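PDB 2ZQ5: sulfotransferase from Mycobacterium tuberculosis, which probably transfers a sulfuryl group from the donor PAPS to a hydroxyl of an acceptor substrate. Local coordinates for residues 88-93 against 226-231; 210-215 against 244-249. One frame throughout, in Å; residues are numbered along the deposited sequence.

Overall arrangement
Both interactions lie on the same side of the chain's centre, their own centres about 9 Å apart, and each is partly buried. Interaction 1 sets the chain leading into strand 94-97 against the start of strand 227-231, so it lies where the chain enters the parallel sheet of the sulfotransferase fold; a backbone carbonyl held by an arginine and a shared water lie beside apolar packing. Interaction 2 joins helix 206-219 to the C-terminal end of helix 239-245 and the turn after it, through a buried histidine-tyrosine bond and a more open arginine-threonine edge. They meet directly: Asp248 of interaction 2 receives the backbone N-H of Arg92, and Pro93 packs on Tyr246.

Interaction 1: residues 88-93 against 226-231; sequences VAIKRP and KRWVLK
In the parallel sheet of this P-loop-like sulfotransferase fold, strand 227-231 neighbours strand 94-97, which residues 88-93 lead into; Arg227 spans the junction. From its CB the chain sets out with CG anti to the backbone N (chi1 -177°), which lays CG 3.3 Å from Arg92 O, and CD follows the same carbonyl at 3.4 Å. A bend at chi3 (-43°) then turns the chain, NE and CZ staying 4.1 and 4.0 Å from Arg92 O, so that NH1 donates to that oxygen over 3.0 Å, nearly straight at 161°, and also lies 3.5 Å from Arg92 CB. The acceptor lies almost in the guanidinium plane, the donor above the carbonyl plane. A long arginine suits this place because methylenes and tip can wrap one oxygen. The Arg92 guanidinium bonds to Phe335 O. One residue back from Arg92 and one on from Arg227, a water accepts from Trp228 N and donates to Lys91 O. The apolar side combines the broad Trp228 indole with the small ring of Pro93 and the branched ends of Ile90 and Leu230: Pro93 CB rests 4.2 Å from Trp228 CB. Ile90 crosses the indole obliquely, its CD1 3.7 Å from Trp228 CD1.

Interaction 2: residues 210-215 against 244-249; sequences CRHRRN and ATYPDA
The backbone of 210-215 is regular helix, whereas 244-249 ends helix 239-245 at Thr245, leaves helical geometry at Tyr246 and makes a type I beta turn from Tyr246 to Ala249. Within the sulfotransferase fold this helix-to-turn exit leads into strand 250-255, and helix 206-219 packs against it. Tyr246 suits the exit: its CG is anti to the carbonyl carbon (chi1 -54°), and the long flat ring carries a hydroxyl across to the helix. There OH and His212 ND1 share a 2.7 Å hydrogen bond, in which either may be the donor. Histidine suits its place by offering a ring nitrogen whose plane contains the hydroxyl; the two rings meet rim to rim, nearly perpendicular at 85°, so the bond satisfies polar atoms of two buried side chains without stacking. Phe95 also meets the tyrosine ring. The same OH is packed tightly against Arg213, 3.0 Å from its CA and 3.2 Å from its CB. From there Arg213 runs extended past Thr245, in the opposite direction; the Thr245 methyl CG2 also sits over one face of the Tyr246 ring, towards its rim. Thr245 turns its hydroxyl back to Ala241 O, leaving that methyl to pack on Arg213 CD at 3.6 Å. Arginine's long methylene chain serves this packing while its NE reaches a water, which accepts from Arg213 NE and donates to Thr245 O, each 3.0 Å away.

Interaction 1: residues 88-93 against 226-231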
ATOM      1  N   VAL A  88      13.491   9.441  16.576  1.00 13.09           N
ATOM      2  CA  VAL A  88      14.054   8.781  15.408  1.00 12.85           C
ATOM      3  C   VAL A  88      13.958   9.667  14.174  1.00 12.95           C
ATOM      4  O   VAL A  88      12.878  10.119  13.802  1.00 13.96           O
ATOM      5  CB  VAL A  88      13.335   7.443  15.116  1.00 11.33           C
ATOM      6  CG1 VAL A  88      13.877   6.822  13.827  1.00 10.69           C
ATOM      7  CG2 VAL A  88      13.528   6.487  16.285  1.00 11.75           C
ATOM      8  N   ALA A  89      15.100   9.924  13.550  1.00 12.84           N
ATOM      9  CA  ALA A  89      15.133  10.738  12.349  1.00 13.41           C
ATOM     10  C   ALA A  89      15.081   9.819  11.132  1.00 12.73           C
ATOM     11  O   ALA A  89      15.740   8.782  11.099  1.00 13.79           O
ATOM     12  CB  ALA A  89      16.405  11.579  12.320  1.00 13.13           C
ATOM     13  N   ILE A  90      14.277  10.198  10.146  1.00 13.91           N
ATOM     14  CA  ILE A  90      14.149   9.426   8.915  1.00 13.33           C
ATOM     15  C   ILE A  90      14.888  10.235   7.853  1.00 12.76           C
ATOM     16  O   ILE A  90      14.387  11.258   7.388  1.00 14.55           O
ATOM     17  CB  ILE A  90      12.669   9.271   8.495  1.00 14.07           C
ATOM     18  CG1 ILE A  90      11.846   8.698   9.654  1.00 16.48           C
ATOM     19  CG2 ILE A  90      12.568   8.371   7.270  1.00 12.98           C
ATOM     20  CD1 ILE A  90      12.256   7.303  10.086  1.00 17.30           C
ATOM     21  N   LYS A  91      16.081   9.784   7.476  1.00 12.91           N
ATOM     22  CA  LYS A  91      16.882  10.506   6.495  1.00 13.51           C
ATOM     23  C   LYS A  91      16.854   9.943   5.082  1.00 11.26           C
ATOM     24  O   LYS A  91      17.122   8.762   4.858  1.00 11.10           O
ATOM     25  CB  LYS A  91      18.339  10.599   6.969  1.00 17.56           C
ATOM     26  CG  LYS A  91      18.520  11.383   8.262  1.00 23.83           C
ATOM     27  CD  LYS A  91      18.012  12.811   8.109  1.00 26.79           C
ATOM     28  CE  LYS A  91      18.153  13.599   9.404  1.00 27.89           C
ATOM     29  NZ  LYS A  91      17.634  14.990   9.260  1.00 28.95           N
ATOM     30  N   ARG A  92      16.537  10.823   4.136  1.00 10.09           N
ATOM     31  CA  ARG A  92      16.472  10.492   2.716  1.00 10.01           C
ATOM     32  C   ARG A  92      15.895   9.112   2.405  1.00  8.46           C
ATOM     33  O   ARG A  92      16.565   8.257   1.817  1.00  8.25           O
ATOM     34  CB  ARG A  92      17.863  10.634   2.084  1.00 10.41           C
ATOM     35  CG  ARG A  92      18.473  12.028   2.241  1.00 11.71           C
ATOM     36  CD  ARG A  92      19.790  12.133   1.483  1.00 13.46           C
ATOM     37  NE  ARG A  92      19.593  12.293   0.043  1.00 12.54           N
ATOM     38  CZ  ARG A  92      20.476  11.915  -0.876  1.00 15.07           C
ATOM     39  NH1 ARG A  92      21.615  11.347  -0.506  1.00 18.00           N
ATOM     40  NH2 ARG A  92      20.228  12.114  -2.162  1.00 16.48           N
ATOM     41  N   PRO A  93      14.639   8.875   2.809  1.00  7.93           N
ATOM     42  CA  PRO A  93      13.987   7.586   2.553  1.00  7.39           C
ATOM     43  C   PRO A  93      13.686   7.445   1.067  1.00  7.73           C
ATOM     44  O   PRO A  93      13.533   8.447   0.363  1.00  7.88           O
ATOM     45  CB  PRO A  93      12.710   7.677   3.387  1.00  8.36           C
ATOM     46  CG  PRO A  93      12.390   9.159   3.336  1.00  6.33           C
ATOM     47  CD  PRO A  93      13.756   9.769   3.580  1.00  7.05           C
ATOM     48  N   LYS A 226      19.470   2.842   9.449  1.00 10.60           N
ATOM     49  CA  LYS A 226      19.107   2.287   8.147  1.00  9.72           C
ATOM     50  C   LYS A 226      18.100   3.141   7.383  1.00  9.50           C
ATOM     51  O   LYS A 226      17.143   3.664   7.957  1.00  9.62           O
ATOM     52  CB  LYS A 226      18.561   0.863   8.309  1.00  9.07           C
ATOM     53  CG  LYS A 226      19.559  -0.126   8.920  1.00 10.38           C
ATOM     54  CD  LYS A 226      19.002  -1.540   8.919  1.00 12.38           C
ATOM     55  CE  LYS A 226      19.977  -2.533   9.537  1.00 11.64           C
ATOM     56  NZ  LYS A 226      20.232  -2.249  10.976  1.00 13.13           N
ATOM     57  N   ARG A 227      18.327   3.277   6.080  1.00  9.25           N
ATOM     58  CA  ARG A 227      17.443   4.065   5.229  1.00  9.18           C
ATOM     59  C   ARG A 227      16.165   3.296   4.952  1.00  9.04           C
ATOM     60  O   ARG A 227      16.207   2.122   4.593  1.00  9.57           O
ATOM     61  CB  ARG A 227      18.125   4.374   3.895  1.00 10.16           C
ATOM     62  CG  ARG A 227      17.306   5.256   2.956  1.00  8.46           C
ATOM     63  CD  ARG A 227      17.834   5.157   1.529  1.00 10.50           C
ATOM     64  NE  ARG A 227      19.293   5.200   1.507  1.00 10.61           N
ATOM     65  CZ  ARG A 227      20.017   6.295   1.714  1.00 11.52           C
ATOM     66  NH1 ARG A 227      19.421   7.458   1.946  1.00 12.13           N
ATOM     67  NH2 ARG A 227      21.341   6.219   1.728  1.00 14.02           N
ATOM     68  N   TRP A 228      15.027   3.959   5.119  1.00  7.11           N
ATOM     69  CA  TRP A 228      13.751   3.322   4.847  1.00  7.27           C
ATOM     70  C   TRP A 228      13.487   3.239   3.347  1.00  7.20           C
ATOM     71  O   TRP A 228      13.852   4.142   2.583  1.00  7.50           O
ATOM     72  CB  TRP A 228      12.606   4.100   5.503  1.00  6.22           C
ATOM     73  CG  TRP A 228      12.270   3.647   6.884  1.00  5.60           C
ATOM     74  CD1 TRP A 228      12.690   4.200   8.060  1.00  5.75           C
ATOM     75  CD2 TRP A 228      11.428   2.546   7.235  1.00  5.03           C
ATOM     76  NE1 TRP A 228      12.153   3.512   9.125  1.00  5.93           N
ATOM     77  CE2 TRP A 228      11.375   2.490   8.644  1.00  5.97           C
ATOM     78  CE3 TRP A 228      10.707   1.599   6.492  1.00  6.12           C
ATOM     79  CZ2 TRP A 228      10.631   1.523   9.328  1.00  6.62           C
ATOM     80  CZ3 TRP A 228       9.968   0.637   7.171  1.00  6.99           C
ATOM     81  CH2 TRP A 228       9.935   0.608   8.576  1.00  6.00           C
ATOM     82  N   VAL A 229      12.861   2.141   2.942  1.00  7.50           N
ATOM     83  CA  VAL A 229      12.477   1.913   1.557  1.00  6.89           C
ATOM     84  C   VAL A 229      10.996   1.560   1.623  1.00  7.42           C
ATOM     85  O   VAL A 229      10.604   0.612   2.309  1.00  8.74           O
ATOM     86  CB  VAL A 229      13.249   0.737   0.926  1.00  8.22           C
ATOM     87  CG1 VAL A 229      12.765   0.517  -0.502  1.00  9.19           C
ATOM     88  CG2 VAL A 229      14.746   1.024   0.940  1.00  9.88           C
ATOM     89  N   LEU A 230      10.179   2.336   0.916  1.00  5.81           N
ATOM     90  CA  LEU A 230       8.733   2.139   0.898  1.00  5.85           C
ATOM     91  C   LEU A 230       8.220   1.940  -0.518  1.00  5.82           C
ATOM     92  O   LEU A 230       8.877   2.326  -1.482  1.00  6.97           O
ATOM     93  CB  LEU A 230       8.019   3.369   1.476  1.00  6.82           C
ATOM     94  CG  LEU A 230       8.311   3.908   2.882  1.00  6.73           C
ATOM     95  CD1 LEU A 230       8.216   2.767   3.885  1.00  8.08           C
ATOM     96  CD2 LEU A 230       9.697   4.556   2.941  1.00  8.41           C
ATOM     97  N   LYS A 231       7.046   1.330  -0.636  1.00  6.14           N
ATOM     98  CA  LYS A 231       6.418   1.152  -1.941  1.00  5.19           C
ATOM     99  C   LYS A 231       4.906   1.131  -1.762  1.00  5.38           C
ATOM    100  O   LYS A 231       4.387   0.436  -0.887  1.00  5.99           O
ATOM    101  CB  LYS A 231       6.883  -0.140  -2.621  1.00  6.21           C
ATOM    102  CG  LYS A 231       6.440  -0.246  -4.085  1.00  7.53           C
ATOM    103  CD  LYS A 231       5.142  -1.026  -4.269  1.00  8.77           C
ATOM    104  CE  LYS A 231       5.398  -2.526  -4.215  1.00 10.10           C
ATOM    105  NZ  LYS A 231       4.253  -3.315  -4.757  1.00 11.73           N
TER
HETATM  106  O   HOH W   1      15.153   6.738   5.690  1.00  9.22           O

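Interaction 2: residues 210-215 against 244-249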
ATOM      1  N   CYS A 210       1.793  11.934   8.045  1.00  5.75           N
ATOM      2  CA  CYS A 210       2.460  12.229   9.299  1.00  7.14           C
ATOM      3  C   CYS A 210       2.339  11.002  10.207  1.00  5.58           C
ATOM      4  O   CYS A 210       3.279  10.652  10.929  1.00  6.17           O
ATOM      5  CB  CYS A 210       1.823  13.451   9.951  1.00  6.60           C
ATOM      6  SG  CYS A 210       2.378  15.012   9.230  1.00 22.80           S
ATOM      7  N   ARG A 211       1.188  10.337  10.164  1.00  6.10           N
ATOM      8  CA  ARG A 211       0.996   9.141  10.977  1.00  6.08           C
ATOM      9  C   ARG A 211       1.878   8.015  10.425  1.00  6.71           C
ATOM     10  O   ARG A 211       2.458   7.229  11.179  1.00  6.69           O
ATOM     11  CB  ARG A 211      -0.474   8.720  10.974  1.00  5.74           C
ATOM     12  CG  ARG A 211      -0.770   7.631  11.987  1.00  6.95           C
ATOM     13  CD  ARG A 211      -2.162   7.051  11.834  1.00  7.98           C
ATOM     14  NE  ARG A 211      -2.363   5.969  12.795  1.00  7.52           N
ATOM     15  CZ  ARG A 211      -2.720   6.151  14.063  1.00  7.47           C
ATOM     16  NH1 ARG A 211      -2.935   7.373  14.531  1.00  7.89           N
ATOM     17  NH2 ARG A 211      -2.826   5.107  14.876  1.00  8.06           N
ATOM     18  N   HIS A 212       1.973   7.946   9.101  1.00  6.09           N
ATOM     19  CA  HIS A 212       2.802   6.956   8.421  1.00  5.98           C
ATOM     20  C   HIS A 212       4.232   7.090   8.962  1.00  6.36           C
ATOM     21  O   HIS A 212       4.870   6.101   9.323  1.00  5.96           O
ATOM     22  CB  HIS A 212       2.723   7.230   6.908  1.00  5.95           C
ATOM     23  CG  HIS A 212       3.609   6.370   6.058  1.00  4.55           C
ATOM     24  ND1 HIS A 212       4.930   6.678   5.810  1.00  5.92           N
ATOM     25  CD2 HIS A 212       3.335   5.270   5.316  1.00  6.16           C
ATOM     26  CE1 HIS A 212       5.428   5.809   4.949  1.00  5.16           C
ATOM     27  NE2 HIS A 212       4.479   4.946   4.632  1.00  5.81           N
ATOM     28  N   ARG A 213       4.715   8.326   9.049  1.00  5.81           N
ATOM     29  CA  ARG A 213       6.062   8.588   9.550  1.00  5.76           C
ATOM     30  C   ARG A 213       6.230   8.166  11.012  1.00  6.28           C
ATOM     31  O   ARG A 213       7.261   7.598  11.379  1.00  5.80           O
ATOM     32  CB  ARG A 213       6.401  10.071   9.382  1.00  7.01           C
ATOM     33  CG  ARG A 213       7.778  10.446   9.890  1.00  7.40           C
ATOM     34  CD  ARG A 213       8.174  11.840   9.430  1.00  9.66           C
ATOM     35  NE  ARG A 213       9.426  12.271  10.045  1.00 13.31           N
ATOM     36  CZ  ARG A 213       9.535  12.638  11.319  1.00 16.95           C
ATOM     37  NH1 ARG A 213       8.468  12.630  12.106  1.00 19.45           N
ATOM     38  NH2 ARG A 213      10.711  13.011  11.808  1.00 19.76           N
ATOM     39  N   ARG A 214       5.228   8.443  11.844  1.00  6.42           N
ATOM     40  CA  ARG A 214       5.291   8.048  13.248  1.00  6.36           C
ATOM     41  C   ARG A 214       5.413   6.530  13.333  1.00  6.37           C
ATOM     42  O   ARG A 214       6.090   6.002  14.215  1.00  7.10           O
ATOM     43  CB  ARG A 214       4.042   8.508  14.006  1.00  8.45           C
ATOM     44  CG  ARG A 214       3.927  10.011  14.199  1.00 16.18           C
ATOM     45  CD  ARG A 214       2.803  10.332  15.174  1.00 21.04           C
ATOM     46  NE  ARG A 214       3.013   9.666  16.458  1.00 25.73           N
ATOM     47  CZ  ARG A 214       2.153   9.695  17.471  1.00 28.58           C
ATOM     48  NH1 ARG A 214       1.011  10.361  17.360  1.00 30.39           N
ATOM     49  NH2 ARG A 214       2.435   9.058  18.600  1.00 29.50           N
ATOM     50  N   ASN A 215       4.754   5.824  12.419  1.00  6.46           N
ATOM     51  CA  ASN A 215       4.844   4.373  12.416  1.00  6.59           C
ATOM     52  C   ASN A 215       6.218   3.897  11.944  1.00  6.97           C
ATOM     53  O   ASN A 215       6.719   2.883  12.430  1.00  6.89           O
ATOM     54  CB  ASN A 215       3.723   3.762  11.572  1.00  6.40           C
ATOM     55  CG  ASN A 215       2.485   3.468  12.400  1.00  7.87           C
ATOM     56  OD1 ASN A 215       2.577   2.834  13.455  1.00  8.20           O
ATOM     57  ND2 ASN A 215       1.326   3.921  11.935  1.00  7.87           N
ATOM     58  N   ALA A 244       5.911  16.902   2.071  1.00  6.65           N
ATOM     59  CA  ALA A 244       5.761  17.744   3.256  1.00  7.51           C
ATOM     60  C   ALA A 244       6.241  16.982   4.491  1.00  8.68           C
ATOM     61  O   ALA A 244       6.831  17.559   5.407  1.00 10.48           O
ATOM     62  CB  ALA A 244       4.302  18.157   3.430  1.00  7.76           C
ATOM     63  N   THR A 245       5.988  15.677   4.499  1.00  7.21           N
ATOM     64  CA  THR A 245       6.365  14.815   5.613  1.00  7.29           C
ATOM     65  C   THR A 245       7.819  14.351   5.541  1.00  6.72           C
ATOM     66  O   THR A 245       8.485  14.198   6.568  1.00  7.00           O
ATOM     67  CB  THR A 245       5.443  13.581   5.649  1.00  6.77           C
ATOM     68  OG1 THR A 245       4.079  14.015   5.676  1.00  7.89           O
ATOM     69  CG2 THR A 245       5.719  12.733   6.881  1.00  6.97           C
ATOM     70  N   TYR A 246       8.300  14.136   4.321  1.00  6.51           N
ATOM     71  CA  TYR A 246       9.665  13.678   4.071  1.00  7.48           C
ATOM     72  C   TYR A 246      10.263  14.599   3.005  1.00  7.20           C
ATOM     73  O   TYR A 246      10.391  14.217   1.842  1.00  6.73           O
ATOM     74  CB  TYR A 246       9.634  12.243   3.540  1.00  6.71           C
ATOM     75  CG  TYR A 246       8.879  11.254   4.403  1.00  6.46           C
ATOM     76  CD1 TYR A 246       9.475  10.675   5.522  1.00  7.01           C
ATOM     77  CD2 TYR A 246       7.578  10.864   4.076  1.00  5.42           C
ATOM     78  CE1 TYR A 246       8.801   9.724   6.290  1.00  6.48           C
ATOM     79  CE2 TYR A 246       6.894   9.914   4.840  1.00  5.76           C
ATOM     80  CZ  TYR A 246       7.513   9.345   5.943  1.00  5.90           C
ATOM     81  OH  TYR A 246       6.864   8.382   6.687  1.00  6.52           O
ATOM     82  N   PRO A 247      10.647  15.825   3.392  1.00  8.07           N
ATOM     83  CA  PRO A 247      11.224  16.811   2.470  1.00  9.29           C
ATOM     84  C   PRO A 247      12.407  16.354   1.620  1.00  7.80           C
ATOM     85  O   PRO A 247      12.586  16.827   0.495  1.00  9.32           O
ATOM     86  CB  PRO A 247      11.598  17.969   3.396  1.00  9.04           C
ATOM     87  CG  PRO A 247      10.592  17.857   4.501  1.00  9.79           C
ATOM     88  CD  PRO A 247      10.558  16.373   4.758  1.00  9.83           C
ATOM     89  N   ASP A 248      13.206  15.441   2.161  1.00  6.95           N
ATOM     90  CA  ASP A 248      14.387  14.930   1.471  1.00  7.47           C
ATOM     91  C   ASP A 248      14.174  13.564   0.819  1.00  7.37           C
ATOM     92  O   ASP A 248      15.138  12.861   0.518  1.00  7.71           O
ATOM     93  CB  ASP A 248      15.547  14.834   2.464  1.00  7.76           C
ATOM     94  CG  ASP A 248      15.242  13.899   3.626  1.00  9.87           C
ATOM     95  OD1 ASP A 248      14.089  13.419   3.723  1.00  8.71           O
ATOM     96  OD2 ASP A 248      16.150  13.649   4.449  1.00 10.94           O
ATOM     97  N   ALA A 249      12.919  13.195   0.590  1.00  6.80           N
ATOM     98  CA  ALA A 249      12.612  11.898  -0.005  1.00  6.58           C
ATOM     99  C   ALA A 249      13.185  11.684  -1.401  1.00  8.00           C
ATOM    100  O   ALA A 249      13.349  12.627  -2.180  1.00  8.21           O
ATOM    101  CB  ALA A 249      11.101  11.686  -0.042  1.00  7.01           C
TER
HETATM  102  O   HOH W   2      11.058  13.339   7.811  1.00 15.87           O